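Metallo-beta-lactamase domain-containing protein (Thermotoga maritima, PDB 3H3E) is of unknown function but binds a zinc ion, and is probably a metal-dependent enzyme of the metallo-beta-lactamase superfamily. Local coordinates at residues A[133-141]-A[183-194]; A[213-221]-A[241-250]. The protein carries 2 engineered substitutions. All coordinates share one frame; numbering follows the deposited sequence.

Followed from the N terminus, the chain first meets itself in contact 1, where the loop leaving strand 130-133 is rejoined by helix 185-193. Between them run 41 residues, including strands 147-150, 155-157, 165-170 and 173-178, and the second segment begins immediately after the zinc ligand His182. Contact 1 is complete before contact 2 opens, and the two neither nest nor cross. Contact 2 closes a shorter loop of 19 residues, in which strand 231-235 separates helix 214-226 from helix 240-249. The contacts meet where Ile185 and Asp186 pack on Ile220, which makes helix 214-226 the bridge between helix 185-193 and helix 240-249.

Contact 1: residues A[133-141]-A[183-194]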
loop_
_atom_site.group_PDB
_atom_site.type_symbol
_atom_site.label_atom_id
_atom_site.label_comp_id
_atom_site.label_asym_id
_atom_site.label_seq_id
_atom_site.Cartn_x
_atom_site.Cartn_y
_atom_site.Cartn_z
ATOM N N LEU A 133 -8.017 -7.139 -0.603
ATOM C CA LEU A 133 -7.552 -8.489 -0.375
ATOM C C LEU A 133 -6.716 -8.563 0.886
ATOM O O LEU A 133 -5.837 -7.735 1.106
ATOM C CB LEU A 133 -6.768 -8.999 -1.580
ATOM C CG LEU A 133 -7.711 -9.670 -2.577
ATOM C CD1 LEU A 133 -8.522 -8.605 -3.276
ATOM C CD2 LEU A 133 -6.933 -10.508 -3.555
ATOM N N GLY A 134 -6.994 -9.567 1.708
ATOM C CA GLY A 134 -6.379 -9.688 3.014
ATOM C C GLY A 134 -4.950 -10.165 2.934
ATOM O O GLY A 134 -4.377 -10.246 1.848
ATOM N N PRO A 135 -4.365 -10.503 4.089
ATOM C CA PRO A 135 -2.951 -10.854 4.169
ATOM C C PRO A 135 -2.614 -11.921 3.132
ATOM O O PRO A 135 -3.279 -12.959 3.076
ATOM C CB PRO A 135 -2.822 -11.445 5.569
ATOM C CG PRO A 135 -3.989 -11.037 6.290
ATOM C CD PRO A 135 -5.081 -10.809 5.334
ATOM N N ALA A 136 -1.587 -11.667 2.327
ATOM C CA ALA A 136 -1.165 -12.604 1.290
ATOM C C ALA A 136 -0.597 -13.877 1.881
ATOM O O ALA A 136 0.015 -13.867 2.941
ATOM C CB ALA A 136 -0.135 -11.957 0.398
ATOM N N ASN A 137 -0.799 -14.972 1.170
ATOM C CA ASN A 137 -0.209 -16.246 1.510
ATOM C C ASN A 137 1.300 -16.152 1.346
ATOM O O ASN A 137 1.794 -15.827 0.270
ATOM C CB ASN A 137 -0.793 -17.318 0.583
ATOM C CG ASN A 137 -0.209 -18.704 0.827
ATOM O OD1 ASN A 137 0.799 -18.870 1.510
ATOM N ND2 ASN A 137 -0.840 -19.707 0.240
ATOM N N LEU A 138 2.036 -16.448 2.411
ATOM C CA LEU A 138 3.493 -16.309 2.390
ATOM C C LEU A 138 4.245 -17.368 1.574
ATOM O O LEU A 138 5.437 -17.215 1.315
ATOM C CB LEU A 138 4.029 -16.285 3.813
ATOM C CG LEU A 138 3.768 -14.982 4.557
ATOM C CD1 LEU A 138 3.851 -15.212 6.035
ATOM C CD2 LEU A 138 4.735 -13.898 4.113
ATOM N N ARG A 139 3.549 -18.429 1.174
ATOM C CA ARG A 139 4.167 -19.541 0.448
ATOM C C ARG A 139 5.573 -19.921 0.918
ATOM O O ARG A 139 6.479 -20.100 0.099
ATOM C CB ARG A 139 4.172 -19.259 -1.048
ATOM C CG ARG A 139 2.785 -19.239 -1.636
ATOM C CD ARG A 139 2.732 -18.541 -2.968
ATOM N NE ARG A 139 1.352 -18.392 -3.406
ATOM C CZ ARG A 139 0.648 -17.279 -3.280
ATOM N NH1 ARG A 139 1.202 -16.199 -2.738
ATOM N NH2 ARG A 139 -0.607 -17.247 -3.698
ATOM N N GLY A 140 5.749 -20.050 2.232
ATOM C CA GLY A 140 7.030 -20.445 2.790
ATOM C C GLY A 140 7.999 -19.308 3.076
ATOM O O GLY A 140 9.005 -19.521 3.743
ATOM N N LYS A 141 7.707 -18.109 2.568
ATOM C CA LYS A 141 8.511 -16.917 2.865
ATOM C C LYS A 141 8.034 -16.251 4.144
ATOM O O LYS A 141 6.918 -16.480 4.588
ATOM C CB LYS A 141 8.471 -15.915 1.710
ATOM C CG LYS A 141 9.194 -16.401 0.447
ATOM C CD LYS A 141 8.997 -15.438 -0.719
ATOM C CE LYS A 141 9.462 -14.022 -0.366
ATOM N NZ LYS A 141 8.876 -12.962 -1.253
ATOM N N ARG A 183 4.260 -8.983 3.243
ATOM C CA ARG A 183 4.057 -10.397 3.042
ATOM C C ARG A 183 4.637 -10.855 1.716
ATOM O O ARG A 183 4.654 -12.041 1.432
ATOM C CB ARG A 183 2.577 -10.730 3.128
ATOM C CG ARG A 183 1.989 -10.553 4.523
ATOM C CD ARG A 183 0.813 -11.502 4.661
ATOM N NE ARG A 183 0.772 -12.091 5.983
ATOM C CZ ARG A 183 0.443 -13.350 6.227
ATOM N NH1 ARG A 183 0.123 -14.155 5.236
ATOM N NH2 ARG A 183 0.441 -13.802 7.468
ATOM N N GLY A 184 5.124 -9.907 0.916
ATOM C CA GLY A 184 5.736 -10.208 -0.370
ATOM C C GLY A 184 4.895 -9.758 -1.547
ATOM O O GLY A 184 3.753 -10.172 -1.678
ATOM N N ILE A 185 5.440 -8.899 -2.406
ATOM C CA ILE A 185 4.642 -8.335 -3.490
ATOM C C ILE A 185 4.293 -9.424 -4.481
ATOM O O ILE A 185 3.218 -9.410 -5.078
ATOM C CB ILE A 185 5.352 -7.168 -4.185
ATOM C CG1 ILE A 185 4.471 -6.555 -5.274
ATOM C CG2 ILE A 185 6.645 -7.635 -4.796
ATOM C CD1 ILE A 185 3.091 -6.252 -4.876
ATOM N N ASP A 186 5.195 -10.387 -4.627
ATOM C CA ASP A 186 4.920 -11.591 -5.408
ATOM C C ASP A 186 3.789 -12.451 -4.829
ATOM O O ASP A 186 2.913 -12.904 -5.563
ATOM C CB ASP A 186 6.189 -12.427 -5.626
ATOM C CG ASP A 186 6.875 -12.864 -4.318
ATOM O OD1 ASP A 186 6.759 -12.171 -3.285
ATOM O OD2 ASP A 186 7.568 -13.910 -4.340
ATOM N N ASN A 187 3.805 -12.681 -3.520
ATOM C CA ASN A 187 2.713 -13.412 -2.866
ATOM C C ASN A 187 1.402 -12.689 -3.042
ATOM O O ASN A 187 0.346 -13.294 -3.222
ATOM C CB ASN A 187 3.007 -13.601 -1.380
ATOM C CG ASN A 187 4.021 -14.673 -1.144
ATOM O OD1 ASN A 187 4.055 -15.658 -1.873
ATOM N ND2 ASN A 187 4.872 -14.489 -0.144
ATOM N N ILE A 188 1.491 -11.372 -2.999
ATOM C CA ILE A 188 0.328 -10.527 -3.118
ATOM C C ILE A 188 -0.276 -10.686 -4.496
ATOM O O ILE A 188 -1.482 -10.825 -4.633
ATOM C CB ILE A 188 0.685 -9.066 -2.811
ATOM C CG1 ILE A 188 0.911 -8.912 -1.296
ATOM C CG2 ILE A 188 -0.383 -8.137 -3.315
ATOM C CD1 ILE A 188 1.453 -7.571 -0.853
ATOM N N LEU A 189 0.568 -10.702 -5.520
ATOM C CA LEU A 189 0.076 -10.784 -6.898
ATOM C C LEU A 189 -0.484 -12.157 -7.222
ATOM O O LEU A 189 -1.493 -12.277 -7.894
ATOM C CB LEU A 189 1.179 -10.422 -7.887
ATOM C CG LEU A 189 1.634 -8.956 -7.876
ATOM C CD1 LEU A 189 2.641 -8.725 -8.967
ATOM C CD2 LEU A 189 0.452 -8.050 -8.067
ATOM N N LEU A 190 0.185 -13.191 -6.732
ATOM C CA LEU A 190 -0.271 -14.556 -6.896
ATOM C C LEU A 190 -1.604 -14.757 -6.194
ATOM O O LEU A 190 -2.486 -15.435 -6.709
ATOM C CB LEU A 190 0.768 -15.528 -6.341
ATOM C CG LEU A 190 2.158 -15.526 -6.986
ATOM C CD1 LEU A 190 3.195 -16.185 -6.079
ATOM C CD2 LEU A 190 2.098 -16.231 -8.323
ATOM N N ASP A 191 -1.764 -14.175 -5.012
ATOM C CA ASP A 191 -3.051 -14.272 -4.337
ATOM C C ASP A 191 -4.138 -13.656 -5.210
ATOM O O ASP A 191 -5.225 -14.203 -5.341
ATOM C CB ASP A 191 -3.015 -13.618 -2.957
ATOM C CG ASP A 191 -2.622 -14.597 -1.852
ATOM O OD1 ASP A 191 -1.943 -15.603 -2.152
ATOM O OD2 ASP A 191 -2.992 -14.364 -0.677
ATOM N N ILE A 192 -3.825 -12.517 -5.820
ATOM C CA ILE A 192 -4.742 -11.836 -6.726
ATOM C C ILE A 192 -5.036 -12.694 -7.960
ATOM O O ILE A 192 -6.182 -12.924 -8.311
ATOM C CB ILE A 192 -4.157 -10.487 -7.125
ATOM C CG1 ILE A 192 -4.091 -9.588 -5.893
ATOM C CG2 ILE A 192 -4.971 -9.853 -8.201
ATOM C CD1 ILE A 192 -3.405 -8.298 -6.135
ATOM N N ALA A 193 -3.978 -13.183 -8.586
ATOM C CA ALA A 193 -4.049 -14.131 -9.693
ATOM C C ALA A 193 -4.953 -15.365 -9.475
ATOM O O ALA A 193 -5.555 -15.884 -10.428
ATOM C CB ALA A 193 -2.653 -14.583 -10.030
ATOM N N GLU A 194 -5.024 -15.849 -8.237
ATOM C CA GLU A 194 -5.844 -17.022 -7.919
ATOM C C GLU A 194 -7.313 -16.661 -7.707
ATOM O O GLU A 194 -8.161 -17.548 -7.650
ATOM C CB GLU A 194 -5.334 -17.740 -6.666
ATOM C CG GLU A 194 -3.841 -18.014 -6.624
ATOM C CD GLU A 194 -3.414 -18.731 -5.349
ATOM O OE1 GLU A 194 -4.120 -18.600 -4.324
ATOM O OE2 GLU A 194 -2.372 -19.425 -5.367
HETATM O O HOH W 1 -4.525 -12.052 -0.418
HETATM O O HOH W 2 -3.118 -18.677 -1.470
#
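Arg183 slots its guanidinium between Pro135 and Leu138 of the 133-141 loop, while Arg139 of that loop reaches across to Asn187 and Asp191. In this metallo-beta-lactamase fold, residues 183-194 follow the zinc ligand His182 directly and carry helix 185-193, which crosses from strand 173-178 to strand 200-204, while 133-141 is the loop beyond strand 130-133. Pro135 CB lies over one face of the Arg183 guanidinium and Leu138 CD1 over the other, the latter centred 3.8 Å above the plane. Its NH1 is directed at Ala136 O, though the modelled separation is too short to be trusted; its NE donates to Leu159 O.

Arg139 reaches the helix from the turn at 138-141. With CG beside the backbone N (chi1 -67°) and the chain extended to NE, it slides past Asn187 in the opposite direction and lays its guanidinium against Leu190 CB. NH1 donates to both the side chain and the backbone of Asn187, 3.0 Å to OD1 and 3.1 Å to O. NH2 forms a salt bridge with Asp191 OD1 at 2.6 Å, and a weaker one with Glu194 OE2.

Ala136 CB packs on Ile188 CG1 at 3.6 Å, and Asn137 N donates to Asp191 OD2. Asn137 OD1 in turn accepts from Arg139 N, an Asx turn leading into the type I' turn from Leu138 to Lys141. The Asn187 amide has its own tether: ND2 donates to Arg183 O over 2.9 Å, nearly straight at 177°.

Contact 2: residues A[213-221]-A[241-250]; sequences SDDEIEKIV and RAVDIFKREF
Helices 214-221 and 241-249 cross at -44° with their axes 9.8 Å apart at closest approach, and Ile217 and Ala242 lie opposite each other. Ile245 is the knob of the interface, set into a hole made by Asp214, Ile217, Glu218 and Val221. Its CG2 rests 3.8 Å from Ile217 CG2 and also touches Val221, while Ile217 CD1 reaches on to Ala242 CB. Val221 divides its two methyls: CG1, anti to the backbone N (chi1 178°), packs against the backbone N of Phe250, whereas CG2 sits over the centre of the Phe246 ring in a CH-pi contact, 3.9 Å from its centroid. That ring also meets Phe224 edge-to-face.

In the metallo-beta-lactamase fold these helices follow successive parallel strands of the sheet that holds 173-178, 200-204, 231-235 and 253-254: 214-226 makes the beta-alpha-beta crossover from 200-204 to 231-235, and 240-249 the next.

Charged pairs flank the apolar contacts. Arg241 grips Asp214 side-on, NE and NH2 both converging on the single oxygen OD2 from the same side of the carboxylate, with NH2 at 2.9 Å. Farther along, Glu218 OE2 forms a longer salt bridge with Arg248 NH2 at 3.4 Å, and Arg248 NE weakly engages Glu249 OE2, which probably offsets the repulsion between the two neighbouring carboxylates.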
loop_
_atom_site.group_PDB
_atom_site.type_symbol
_atom_site.label_atom_id
_atom_site.label_comp_id
_atom_site.label_asym_id
_atom_site.label_seq_id
_atom_site.Cartn_x
_atom_site.Cartn_y
_atom_site.Cartn_z
ATOM N N SER A 213 17.686 -9.501 -0.998
ATOM C CA SER A 213 18.850 -9.759 -1.838
ATOM C C SER A 213 18.521 -9.580 -3.310
ATOM O O SER A 213 17.370 -9.728 -3.719
ATOM C CB SER A 213 19.396 -11.168 -1.597
ATOM O OG SER A 213 18.593 -12.155 -2.218
ATOM N N ASP A 214 19.534 -9.263 -4.106
ATOM C CA ASP A 214 19.332 -9.080 -5.538
ATOM C C ASP A 214 18.654 -10.304 -6.132
ATOM O O ASP A 214 17.790 -10.177 -6.987
ATOM C CB ASP A 214 20.655 -8.783 -6.247
ATOM C CG ASP A 214 21.171 -7.380 -5.956
ATOM O OD1 ASP A 214 20.781 -6.806 -4.914
ATOM O OD2 ASP A 214 21.962 -6.846 -6.768
ATOM N N ASP A 215 19.040 -11.488 -5.666
ATOM C CA ASP A 215 18.377 -12.723 -6.076
ATOM C C ASP A 215 16.905 -12.664 -5.711
ATOM O O ASP A 215 16.038 -12.948 -6.538
ATOM C CB ASP A 215 19.019 -13.947 -5.409
ATOM C CG ASP A 215 20.284 -14.406 -6.113
ATOM O OD1 ASP A 215 20.255 -14.556 -7.354
ATOM O OD2 ASP A 215 21.306 -14.626 -5.421
ATOM N N GLU A 216 16.627 -12.300 -4.464
ATOM C CA GLU A 216 15.253 -12.206 -3.994
ATOM C C GLU A 216 14.453 -11.280 -4.899
ATOM O O GLU A 216 13.362 -11.617 -5.325
ATOM C CB GLU A 216 15.201 -11.739 -2.540
ATOM C CG GLU A 216 15.634 -12.799 -1.523
ATOM C CD GLU A 216 15.469 -12.341 -0.074
ATOM O OE1 GLU A 216 16.113 -11.343 0.320
ATOM O OE2 GLU A 216 14.699 -12.984 0.676
ATOM N N ILE A 217 15.013 -10.124 -5.214
ATOM C CA ILE A 217 14.351 -9.169 -6.097
ATOM C C ILE A 217 14.133 -9.638 -7.540
ATOM O O ILE A 217 13.122 -9.315 -8.159
ATOM C CB ILE A 217 15.103 -7.844 -6.137
ATOM C CG1 ILE A 217 15.171 -7.225 -4.733
ATOM C CG2 ILE A 217 14.454 -6.918 -7.150
ATOM C CD1 ILE A 217 16.259 -6.173 -4.586
ATOM N N GLU A 218 15.076 -10.391 -8.085
ATOM C CA GLU A 218 14.932 -10.887 -9.453
ATOM C C GLU A 218 13.807 -11.908 -9.552
ATOM O O GLU A 218 13.031 -11.900 -10.499
ATOM C CB GLU A 218 16.251 -11.477 -9.935
ATOM C CG GLU A 218 17.384 -10.468 -9.908
ATOM C CD GLU A 218 18.655 -10.980 -10.546
ATOM O OE1 GLU A 218 18.661 -12.149 -10.992
ATOM O OE2 GLU A 218 19.642 -10.208 -10.602
ATOM N N LYS A 219 13.731 -12.779 -8.557
ATOM C CA LYS A 219 12.662 -13.747 -8.455
ATOM C C LYS A 219 11.295 -13.028 -8.470
ATOM O O LYS A 219 10.298 -13.551 -8.986
ATOM C CB LYS A 219 12.844 -14.529 -7.153
ATOM C CG LYS A 219 12.796 -16.047 -7.286
ATOM C CD LYS A 219 11.403 -16.564 -7.651
ATOM C CE LYS A 219 11.456 -18.015 -8.169
ATOM N NZ LYS A 219 11.996 -18.137 -9.567
ATOM N N ILE A 220 11.256 -11.825 -7.896
ATOM C CA ILE A 220 10.025 -11.051 -7.817
ATOM C C ILE A 220 9.700 -10.445 -9.173
ATOM O O ILE A 220 8.577 -10.586 -9.668
ATOM C CB ILE A 220 10.122 -9.959 -6.734
ATOM C CG1 ILE A 220 9.877 -10.572 -5.356
ATOM C CG2 ILE A 220 9.130 -8.825 -6.984
ATOM C CD1 ILE A 220 10.269 -9.662 -4.221
ATOM N N VAL A 221 10.690 -9.796 -9.783
ATOM C CA VAL A 221 10.521 -9.265 -11.128
ATOM C C VAL A 221 10.073 -10.363 -12.084
ATOM O O VAL A 221 9.238 -10.136 -12.960
ATOM C CB VAL A 221 11.807 -8.678 -11.659
ATOM C CG1 VAL A 221 11.599 -8.185 -13.076
ATOM C CG2 VAL A 221 12.277 -7.540 -10.752
ATOM N N ARG A 241 17.954 0.175 -5.488
ATOM C CA ARG A 241 18.537 -1.037 -6.047
ATOM C C ARG A 241 17.462 -1.859 -6.739
ATOM O O ARG A 241 17.617 -2.266 -7.887
ATOM C CB ARG A 241 19.210 -1.877 -4.955
ATOM C CG ARG A 241 19.930 -3.120 -5.475
ATOM C CD ARG A 241 20.843 -2.780 -6.646
ATOM N NE ARG A 241 21.436 -3.965 -7.269
ATOM C CZ ARG A 241 22.099 -3.949 -8.425
ATOM N NH1 ARG A 241 22.250 -2.808 -9.091
ATOM N NH2 ARG A 241 22.613 -5.073 -8.917
ATOM N N ALA A 242 16.363 -2.088 -6.029
ATOM C CA ALA A 242 15.286 -2.923 -6.534
ATOM C C ALA A 242 14.695 -2.317 -7.794
ATOM O O ALA A 242 14.416 -3.031 -8.756
ATOM C CB ALA A 242 14.218 -3.124 -5.474
ATOM N N VAL A 243 14.513 -1.000 -7.796
ATOM C CA VAL A 243 13.972 -0.327 -8.967
ATOM C C VAL A 243 14.892 -0.492 -10.169
ATOM O O VAL A 243 14.420 -0.733 -11.282
ATOM C CB VAL A 243 13.742 1.163 -8.726
ATOM C CG1 VAL A 243 13.211 1.808 -9.989
ATOM C CG2 VAL A 243 12.771 1.375 -7.569
ATOM N N ASP A 244 16.200 -0.366 -9.952
ATOM C CA ASP A 244 17.164 -0.542 -11.037
ATOM C C ASP A 244 17.019 -1.930 -11.640
ATOM O O ASP A 244 17.087 -2.096 -12.857
ATOM C CB ASP A 244 18.610 -0.320 -10.562
ATOM C CG ASP A 244 18.981 1.156 -10.445
ATOM O OD1 ASP A 244 18.153 2.030 -10.794
ATOM O OD2 ASP A 244 20.114 1.439 -9.999
ATOM N N ILE A 245 16.819 -2.929 -10.787
ATOM C CA ILE A 245 16.601 -4.296 -11.263
ATOM C C ILE A 245 15.304 -4.413 -12.069
ATOM O O ILE A 245 15.288 -5.041 -13.128
ATOM C CB ILE A 245 16.600 -5.313 -10.108
ATOM C CG1 ILE A 245 18.003 -5.411 -9.491
ATOM C CG2 ILE A 245 16.106 -6.665 -10.588
ATOM C CD1 ILE A 245 18.070 -6.258 -8.237
ATOM N N PHE A 246 14.227 -3.799 -11.573
ATOM C CA PHE A 246 12.977 -3.711 -12.333
ATOM C C PHE A 246 13.238 -3.082 -13.697
ATOM O O PHE A 246 12.821 -3.619 -14.713
ATOM C CB PHE A 246 11.899 -2.902 -11.591
ATOM C CG PHE A 246 10.962 -3.730 -10.746
ATOM C CD1 PHE A 246 9.721 -4.108 -11.229
ATOM C CD2 PHE A 246 11.305 -4.099 -9.452
ATOM C CE1 PHE A 246 8.846 -4.864 -10.447
ATOM C CE2 PHE A 246 10.438 -4.854 -8.664
ATOM C CZ PHE A 246 9.210 -5.234 -9.166
ATOM N N LYS A 247 13.926 -1.946 -13.730
ATOM C CA LYS A 247 14.168 -1.266 -15.006
ATOM C C LYS A 247 14.931 -2.128 -16.021
ATOM O O LYS A 247 14.716 -2.003 -17.229
ATOM C CB LYS A 247 14.860 0.092 -14.817
ATOM C CG LYS A 247 14.036 1.134 -14.043
ATOM C CD LYS A 247 14.376 2.561 -14.480
ATOM C CE LYS A 247 13.681 3.641 -13.636
ATOM N NZ LYS A 247 14.599 4.297 -12.644
ATOM N N ARG A 248 15.798 -3.015 -15.539
ATOM C CA ARG A 248 16.642 -3.797 -16.443
ATOM C C ARG A 248 16.119 -5.202 -16.734
ATOM O O ARG A 248 16.637 -5.876 -17.621
ATOM C CB ARG A 248 18.095 -3.870 -15.938
ATOM C CG ARG A 248 18.385 -5.076 -15.056
ATOM C CD ARG A 248 19.852 -5.501 -15.090
ATOM N NE ARG A 248 20.109 -6.592 -14.147
ATOM C CZ ARG A 248 20.784 -6.463 -13.005
ATOM N NH1 ARG A 248 21.297 -5.288 -12.658
ATOM N NH2 ARG A 248 20.956 -7.516 -12.212
ATOM N N GLU A 249 15.104 -5.653 -16.003
ATOM C CA GLU A 249 14.612 -7.021 -16.180
ATOM C C GLU A 249 13.103 -7.140 -16.390
ATOM O O GLU A 249 12.614 -8.143 -16.906
ATOM C CB GLU A 249 15.054 -7.890 -15.011
ATOM C CG GLU A 249 16.546 -8.154 -15.011
ATOM C CD GLU A 249 16.959 -9.127 -13.937
ATOM O OE1 GLU A 249 16.057 -9.705 -13.294
ATOM O OE2 GLU A 249 18.179 -9.315 -13.737
ATOM N N PHE A 250 12.367 -6.120 -15.982
ATOM C CA PHE A 250 10.928 -6.113 -16.165
ATOM C C PHE A 250 10.643 -5.822 -17.630
ATOM O O PHE A 250 11.192 -4.884 -18.199
ATOM C CB PHE A 250 10.287 -5.070 -15.252
ATOM C CG PHE A 250 8.791 -4.970 -15.383
ATOM C CD1 PHE A 250 7.978 -6.053 -15.096
ATOM C CD2 PHE A 250 8.196 -3.776 -15.757
ATOM C CE1 PHE A 250 6.610 -5.959 -15.200
ATOM C CE2 PHE A 250 6.824 -3.672 -15.863
ATOM C CZ PHE A 250 6.032 -4.769 -15.586
#